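Local coordinates for protein serine protease inhibitor (Schistosoma haematobium, PDB 3STO) that is a serpin that probably inhibits serine-type endopeptidases, at residues Y233-F236 with F241-V244; W264-A269 with P380-I385. All coordinates share one frame; numbering follows the deposited sequence.

Contact 1 pairs two neighbouring strands of a hairpin through their backbones, whereas contact 2 packs a turn on a strand. Contact 1 is partly buried; its backbone hydrogen bonds run between a mixed face with a Tyr-Glu hydrogen bond and an apolar face of F236, F241 and I243. Contact 2 is buried, brings together segments 111 residues apart, and consists mainly of aliphatic side chains packed against one another. Strand 253-260 lies between strands 241-247 and 381-387, so both contacts reach the same sheet. Their centres are about 11 Å apart, and they meet directly where F241 CD2 packs 3.6 Å from A269 N, at the last residue of the turn 266-269.

Contact 1 (Y233-F236 with F241-V244); sequences YGKF and FEIV
A beta hairpin joins strands 218-236 and 241-247, and its arms meet at Y233-F236 and F241-V244, antiparallel with axes 4.6 Å apart. G234 and I243 form a hydrogen-bonded pair, G234 N reaching I243 O at 2.9 Å in the carbonyl plane while I243 N returns to G234 O. F236 and F241 form the next such pair: F236 N meets F241 O almost head-on, whereas F241 N approaches F236 O from above the carbonyl plane, at 3.2 Å. On the face carrying Y233, K235, E242 and V244, the Y233 hydroxyl donates to E242 OE1 at 2.7 Å, nearly in line with the C-O bond. With CG anti to the backbone N (chi1 163°), the tyrosine ring runs along its own strand past G234, and its hydroxyl end reaches diagonally across to E242; its CD2 edge rests on V244 CG1 at 3.7 Å. The hairpin corresponds to strands 1 and 2 of the serpin B-sheet, and strand 373-376 covers the Y233, E242 and V244 part of this face, F375 touching all three. The other face is aromatic and aliphatic. The rings of F236 and F241 are inclined at 47°, neither stacked nor edge-to-face, with F236 CD1 3.8 Å from F241 CE1. Farther along the F236 ring, CE1 touches I243 CD1 at 4.1 Å, and Y282 makes an edge-to-face pair with F236.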
ATOM      1  N   TYR A 233     -16.964 -16.261  -3.469  1.00 17.99           N
ATOM      2  CA  TYR A 233     -17.362 -15.619  -4.699  1.00 13.37           C
ATOM      3  C   TYR A 233     -18.687 -14.923  -4.492  1.00 18.96           C
ATOM      4  O   TYR A 233     -19.501 -15.341  -3.673  1.00 21.44           O
ATOM      5  CB  TYR A 233     -17.494 -16.670  -5.826  1.00 25.58           C
ATOM      6  CG  TYR A 233     -18.282 -16.165  -7.003  1.00 18.64           C
ATOM      7  CD1 TYR A 233     -19.673 -16.334  -7.058  1.00 19.54           C
ATOM      8  CD2 TYR A 233     -17.654 -15.460  -8.037  1.00 15.99           C
ATOM      9  CE1 TYR A 233     -20.426 -15.850  -8.134  1.00 20.02           C
ATOM     10  CE2 TYR A 233     -18.398 -14.960  -9.121  1.00 18.79           C
ATOM     11  CZ  TYR A 233     -19.776 -15.149  -9.166  1.00 25.95           C
ATOM     12  OH  TYR A 233     -20.500 -14.652 -10.237  1.00 28.91           O
ATOM     13  N   GLY A 234     -18.915 -13.856  -5.239  1.00 18.23           N
ATOM     14  CA  GLY A 234     -20.191 -13.181  -5.175  1.00 10.57           C
ATOM     15  C   GLY A 234     -20.384 -12.350  -6.423  1.00 20.01           C
ATOM     16  O   GLY A 234     -19.407 -11.795  -6.952  1.00 16.25           O
ATOM     17  N   LYS A 235     -21.640 -12.243  -6.869  1.00 19.17           N
ATOM     18  CA  LYS A 235     -22.017 -11.396  -7.996  1.00 15.70           C
ATOM     19  C   LYS A 235     -22.872 -10.228  -7.549  1.00 26.20           C
ATOM     20  O   LYS A 235     -23.877 -10.415  -6.877  1.00 23.93           O
ATOM     21  CB  LYS A 235     -22.788 -12.208  -9.018  1.00 22.85           C
ATOM     22  CG  LYS A 235     -23.230 -11.428 -10.229  1.00 21.37           C
ATOM     23  CD  LYS A 235     -23.200 -12.342 -11.489  1.00 23.37           C
ATOM     24  CE  LYS A 235     -24.594 -12.582 -12.063  1.00 41.57           C
ATOM     25  NZ  LYS A 235     -24.657 -13.751 -13.012  1.00 60.28           N
ATOM     26  N   PHE A 236     -22.475  -9.015  -7.926  1.00 22.97           N
ATOM     27  CA  PHE A 236     -23.166  -7.832  -7.459  1.00 21.80           C
ATOM     28  C   PHE A 236     -23.702  -7.074  -8.660  1.00 26.97           C
ATOM     29  O   PHE A 236     -23.100  -6.124  -9.148  1.00 31.95           O
ATOM     30  CB  PHE A 236     -22.235  -7.002  -6.573  1.00 24.63           C
ATOM     31  CG  PHE A 236     -21.700  -7.780  -5.385  1.00 28.73           C
ATOM     32  CD1 PHE A 236     -20.571  -8.586  -5.510  1.00 17.07           C
ATOM     33  CD2 PHE A 236     -22.352  -7.737  -4.158  1.00 25.63           C
ATOM     34  CE1 PHE A 236     -20.099  -9.314  -4.450  1.00 15.85           C
ATOM     35  CE2 PHE A 236     -21.868  -8.446  -3.071  1.00 20.05           C
ATOM     36  CZ  PHE A 236     -20.735  -9.243  -3.223  1.00 25.89           C
ATOM     37  N   PHE A 241     -20.463  -5.628 -10.810  1.00 18.82           N
ATOM     38  CA  PHE A 241     -19.251  -6.475 -10.721  1.00 12.79           C
ATOM     39  C   PHE A 241     -19.431  -7.817  -9.976  1.00 14.18           C
ATOM     40  O   PHE A 241     -20.471  -8.101  -9.382  1.00 15.70           O
ATOM     41  CB  PHE A 241     -18.097  -5.661 -10.124  1.00 15.56           C
ATOM     42  CG  PHE A 241     -18.399  -5.085  -8.752  1.00 16.11           C
ATOM     43  CD1 PHE A 241     -18.505  -5.916  -7.625  1.00 18.77           C
ATOM     44  CD2 PHE A 241     -18.545  -3.731  -8.574  1.00 16.87           C
ATOM     45  CE1 PHE A 241     -18.765  -5.403  -6.362  1.00 22.30           C
ATOM     46  CE2 PHE A 241     -18.810  -3.203  -7.314  1.00 20.97           C
ATOM     47  CZ  PHE A 241     -18.936  -4.042  -6.203  1.00 21.81           C
ATOM     48  N   GLU A 242     -18.403  -8.640 -10.023  1.00 14.26           N
ATOM     49  CA  GLU A 242     -18.384  -9.886  -9.277  1.00 20.08           C
ATOM     50  C   GLU A 242     -17.025  -9.980  -8.618  1.00 16.69           C
ATOM     51  O   GLU A 242     -16.076  -9.362  -9.084  1.00 12.82           O
ATOM     52  CB  GLU A 242     -18.684 -11.124 -10.179  1.00 18.45           C
ATOM     53  CG  GLU A 242     -17.809 -11.269 -11.453  1.00 22.57           C
ATOM     54  CD  GLU A 242     -18.292 -12.387 -12.452  1.00 37.64           C
ATOM     55  OE1 GLU A 242     -19.170 -13.219 -12.107  1.00 31.11           O
ATOM     56  OE2 GLU A 242     -17.779 -12.452 -13.600  1.00 39.52           O
ATOM     57  N   ILE A 243     -16.926 -10.774  -7.553  1.00 14.10           N
ATOM     58  CA  ILE A 243     -15.729 -10.812  -6.751  1.00 11.06           C
ATOM     59  C   ILE A 243     -15.370 -12.238  -6.361  1.00 14.25           C
ATOM     60  O   ILE A 243     -16.258 -13.022  -6.043  1.00 17.06           O
ATOM     61  CB  ILE A 243     -15.956  -9.954  -5.445  1.00 20.82           C
ATOM     62  CG1 ILE A 243     -16.219  -8.489  -5.796  1.00 19.48           C
ATOM     63  CG2 ILE A 243     -14.787 -10.085  -4.448  1.00 15.56           C
ATOM     64  CD1 ILE A 243     -16.407  -7.599  -4.596  1.00 18.52           C
ATOM     65  N   VAL A 244     -14.075 -12.563  -6.379  1.00 10.91           N
ATOM     66  CA  VAL A 244     -13.566 -13.774  -5.772  1.00 18.13           C
ATOM     67  C   VAL A 244     -12.526 -13.393  -4.768  1.00 18.19           C
ATOM     68  O   VAL A 244     -11.894 -12.351  -4.891  1.00 23.75           O
ATOM     69  CB  VAL A 244     -12.902 -14.830  -6.768  1.00 18.18           C
ATOM     70  CG1 VAL A 244     -13.951 -15.505  -7.621  1.00 18.22           C
ATOM     71  CG2 VAL A 244     -11.796 -14.202  -7.613  1.00 17.62           C
TER

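Contact 2 (W264-A269 with P380-I385)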
ATOM      1  N   TRP A 264     -16.273  -3.182 -20.986  1.00 27.02           N
ATOM      2  CA  TRP A 264     -16.014  -1.813 -21.442  1.00 42.07           C
ATOM      3  C   TRP A 264     -15.823  -0.793 -20.319  1.00 32.19           C
ATOM      4  O   TRP A 264     -15.191   0.223 -20.545  1.00 34.39           O
ATOM      5  CB  TRP A 264     -17.097  -1.314 -22.410  1.00 32.46           C
ATOM      6  CG  TRP A 264     -17.283  -2.160 -23.654  1.00 35.64           C
ATOM      7  CD1 TRP A 264     -16.473  -2.211 -24.752  1.00 28.47           C
ATOM      8  CD2 TRP A 264     -18.375  -3.042 -23.920  1.00 22.56           C
ATOM      9  NE1 TRP A 264     -16.991  -3.077 -25.681  1.00 36.50           N
ATOM     10  CE2 TRP A 264     -18.155  -3.607 -25.187  1.00 32.65           C
ATOM     11  CE3 TRP A 264     -19.509  -3.423 -23.192  1.00 21.15           C
ATOM     12  CZ2 TRP A 264     -19.013  -4.545 -25.737  1.00 28.73           C
ATOM     13  CZ3 TRP A 264     -20.356  -4.324 -23.734  1.00 28.27           C
ATOM     14  CH2 TRP A 264     -20.116  -4.880 -25.003  1.00 31.74           C
ATOM     15  N   SER A 265     -16.382  -1.078 -19.139  1.00 33.42           N
ATOM     16  CA  SER A 265     -16.438  -0.148 -18.003  1.00 31.02           C
ATOM     17  C   SER A 265     -16.043  -0.775 -16.651  1.00 29.41           C
ATOM     18  O   SER A 265     -16.319  -1.932 -16.389  1.00 30.61           O
ATOM     19  CB  SER A 265     -17.845   0.409 -17.874  1.00 19.55           C
ATOM     20  OG  SER A 265     -17.967   1.168 -16.682  1.00 25.06           O
ATOM     21  N   LEU A 266     -15.409   0.001 -15.793  1.00 23.79           N
ATOM     22  CA  LEU A 266     -15.084  -0.455 -14.460  1.00 17.91           C
ATOM     23  C   LEU A 266     -16.341  -0.528 -13.560  1.00 23.18           C
ATOM     24  O   LEU A 266     -16.362  -1.257 -12.567  1.00 22.95           O
ATOM     25  CB  LEU A 266     -14.066   0.472 -13.845  1.00 17.26           C
ATOM     26  CG  LEU A 266     -12.573   0.178 -13.895  1.00 24.30           C
ATOM     27  CD1 LEU A 266     -12.236  -1.030 -14.684  1.00 21.38           C
ATOM     28  CD2 LEU A 266     -11.803   1.405 -14.366  1.00 22.70           C
ATOM     29  N   ASN A 267     -17.398   0.193 -13.921  1.00 20.43           N
ATOM     30  CA  ASN A 267     -18.630   0.155 -13.139  1.00 18.50           C
ATOM     31  C   ASN A 267     -18.384   0.578 -11.678  1.00 23.40           C
ATOM     32  O   ASN A 267     -17.580   1.482 -11.428  1.00 29.18           O
ATOM     33  CB  ASN A 267     -19.273  -1.244 -13.225  1.00 24.94           C
ATOM     34  CG  ASN A 267     -19.913  -1.521 -14.602  1.00 38.72           C
ATOM     35  OD1 ASN A 267     -20.241  -0.589 -15.349  1.00 40.12           O
ATOM     36  ND2 ASN A 267     -20.088  -2.806 -14.938  1.00 37.39           N
ATOM     37  N   GLY A 268     -19.063  -0.057 -10.716  1.00 23.61           N
ATOM     38  CA  GLY A 268     -18.912   0.297  -9.307  1.00 11.31           C
ATOM     39  C   GLY A 268     -17.577  -0.104  -8.712  1.00 17.16           C
ATOM     40  O   GLY A 268     -17.297   0.162  -7.556  1.00 22.57           O
ATOM     41  N   ALA A 269     -16.741  -0.753  -9.511  1.00 18.25           N
ATOM     42  CA  ALA A 269     -15.491  -1.284  -9.008  1.00 18.09           C
ATOM     43  C   ALA A 269     -14.587  -0.146  -8.540  1.00 28.24           C
ATOM     44  O   ALA A 269     -13.714  -0.348  -7.703  1.00 24.59           O
ATOM     45  CB  ALA A 269     -14.806  -2.125 -10.052  1.00 10.47           C
ATOM     46  N   PRO A 380      -9.771  -5.065 -17.795  1.00 19.73           N
ATOM     47  CA  PRO A 380      -9.279  -4.352 -16.584  1.00 21.75           C
ATOM     48  C   PRO A 380     -10.062  -4.629 -15.294  1.00 18.79           C
ATOM     49  O   PRO A 380     -11.288  -4.743 -15.259  1.00 16.17           O
ATOM     50  CB  PRO A 380      -9.360  -2.868 -16.984  1.00 12.21           C
ATOM     51  CG  PRO A 380      -9.148  -2.920 -18.519  1.00 17.76           C
ATOM     52  CD  PRO A 380      -9.959  -4.135 -18.936  1.00 18.42           C
ATOM     53  N   PHE A 381      -9.321  -4.754 -14.210  1.00 18.94           N
ATOM     54  CA  PHE A 381      -9.924  -5.182 -12.964  1.00 19.93           C
ATOM     55  C   PHE A 381      -9.301  -4.470 -11.770  1.00 17.80           C
ATOM     56  O   PHE A 381      -8.197  -3.935 -11.838  1.00 14.17           O
ATOM     57  CB  PHE A 381      -9.760  -6.687 -12.798  1.00 12.19           C
ATOM     58  CG  PHE A 381      -8.318  -7.145 -12.804  1.00 15.36           C
ATOM     59  CD1 PHE A 381      -7.623  -7.316 -14.001  1.00 11.70           C
ATOM     60  CD2 PHE A 381      -7.655  -7.407 -11.619  1.00 13.01           C
ATOM     61  CE1 PHE A 381      -6.322  -7.766 -14.010  1.00 12.69           C
ATOM     62  CE2 PHE A 381      -6.333  -7.851 -11.622  1.00 16.93           C
ATOM     63  CZ  PHE A 381      -5.668  -8.039 -12.815  1.00 13.54           C
ATOM     64  N   ILE A 382     -10.012  -4.500 -10.660  1.00 18.41           N
ATOM     65  CA  ILE A 382      -9.481  -3.952  -9.423  1.00 21.32           C
ATOM     66  C   ILE A 382      -9.177  -5.103  -8.466  1.00 16.86           C
ATOM     67  O   ILE A 382      -9.923  -6.076  -8.378  1.00 20.99           O
ATOM     68  CB  ILE A 382     -10.449  -2.862  -8.850  1.00 17.74           C
ATOM     69  CG1 ILE A 382     -10.148  -1.531  -9.555  1.00 14.76           C
ATOM     70  CG2 ILE A 382     -10.341  -2.715  -7.338  1.00 17.13           C
ATOM     71  CD1 ILE A 382     -11.291  -0.994 -10.269  1.00 23.10           C
ATOM     72  N   CYS A 383      -8.049  -5.025  -7.793  1.00 14.81           N
ATOM     73  CA  CYS A 383      -7.711  -6.076  -6.858  1.00 18.04           C
ATOM     74  C   CYS A 383      -7.106  -5.536  -5.551  1.00 25.46           C
ATOM     75  O   CYS A 383      -6.646  -4.385  -5.484  1.00 23.49           O
ATOM     76  CB  CYS A 383      -6.818  -7.122  -7.516  1.00 13.98           C
ATOM     77  SG  CYS A 383      -5.259  -6.472  -8.019  1.00 18.47           S
ATOM     78  N   PHE A 384      -7.134  -6.371  -4.515  1.00 15.02           N
ATOM     79  CA  PHE A 384      -6.666  -5.983  -3.198  1.00 16.35           C
ATOM     80  C   PHE A 384      -5.930  -7.124  -2.545  1.00 19.29           C
ATOM     81  O   PHE A 384      -6.240  -8.285  -2.796  1.00 14.13           O
ATOM     82  CB  PHE A 384      -7.853  -5.676  -2.319  1.00 15.32           C
ATOM     83  CG  PHE A 384      -8.758  -4.592  -2.848  1.00 14.67           C
ATOM     84  CD1 PHE A 384      -8.510  -3.238  -2.533  1.00 18.18           C
ATOM     85  CD2 PHE A 384      -9.881  -4.916  -3.575  1.00 12.55           C
ATOM     86  CE1 PHE A 384      -9.347  -2.234  -2.949  1.00 13.67           C
ATOM     87  CE2 PHE A 384     -10.747  -3.914  -4.029  1.00 15.90           C
ATOM     88  CZ  PHE A 384     -10.484  -2.568  -3.705  1.00 19.57           C
ATOM     89  N   ILE A 385      -4.929  -6.811  -1.727  1.00 15.96           N
ATOM     90  CA  ILE A 385      -4.552  -7.765  -0.702  1.00 12.61           C
ATOM     91  C   ILE A 385      -5.381  -7.361   0.505  1.00 16.57           C
ATOM     92  O   ILE A 385      -5.264  -6.249   0.988  1.00 19.93           O
ATOM     93  CB  ILE A 385      -3.098  -7.712  -0.394  1.00 20.15           C
ATOM     94  CG1 ILE A 385      -2.306  -8.111  -1.631  1.00 16.89           C
ATOM     95  CG2 ILE A 385      -2.791  -8.572   0.852  1.00 13.68           C
ATOM     96  CD1 ILE A 385      -0.819  -7.851  -1.507  1.00 21.25           C
TER
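L266 and A269 pack against P380 and I382 where a type II' beta turn, L266 to A269, leads from strand 253-260 toward helix 269-273, setting the connection after strand 3 of the serpin B-sheet on strand 4 (381-387). The turn is closed by A269 N donating to L266 O at 3.1 Å. Overlapping its start, S265 OG accepts from N267 N at 3.0 Å in an ST turn, while N267 ND2 bonds to G240 O in the connection of the neighbouring hairpin. I382 is the shared partner: its CG1 branch lies anti to the carbonyl carbon, and a nearly eclipsed chi2 of 120° sets CD1 against the turn, where the methyl meets both A269 CB and L266 CG. L266 crosses the isoleucine at about a right angle. Its chi1 of -95° puts CG beside I382 CD1, and chi2 of 4° turns CD1 to the P380 carbonyl oxygen and to P380 CB, 4.1 Å away, although at 2.41 Å resolution this eclipsed form may partly reflect fitting. M400 touches both L266 and P380. Backbone pairing with V258 holds the I382 backbone in the sheet. I382 CD1 also lies 3.6 Å from the carbonyl oxygen of A269.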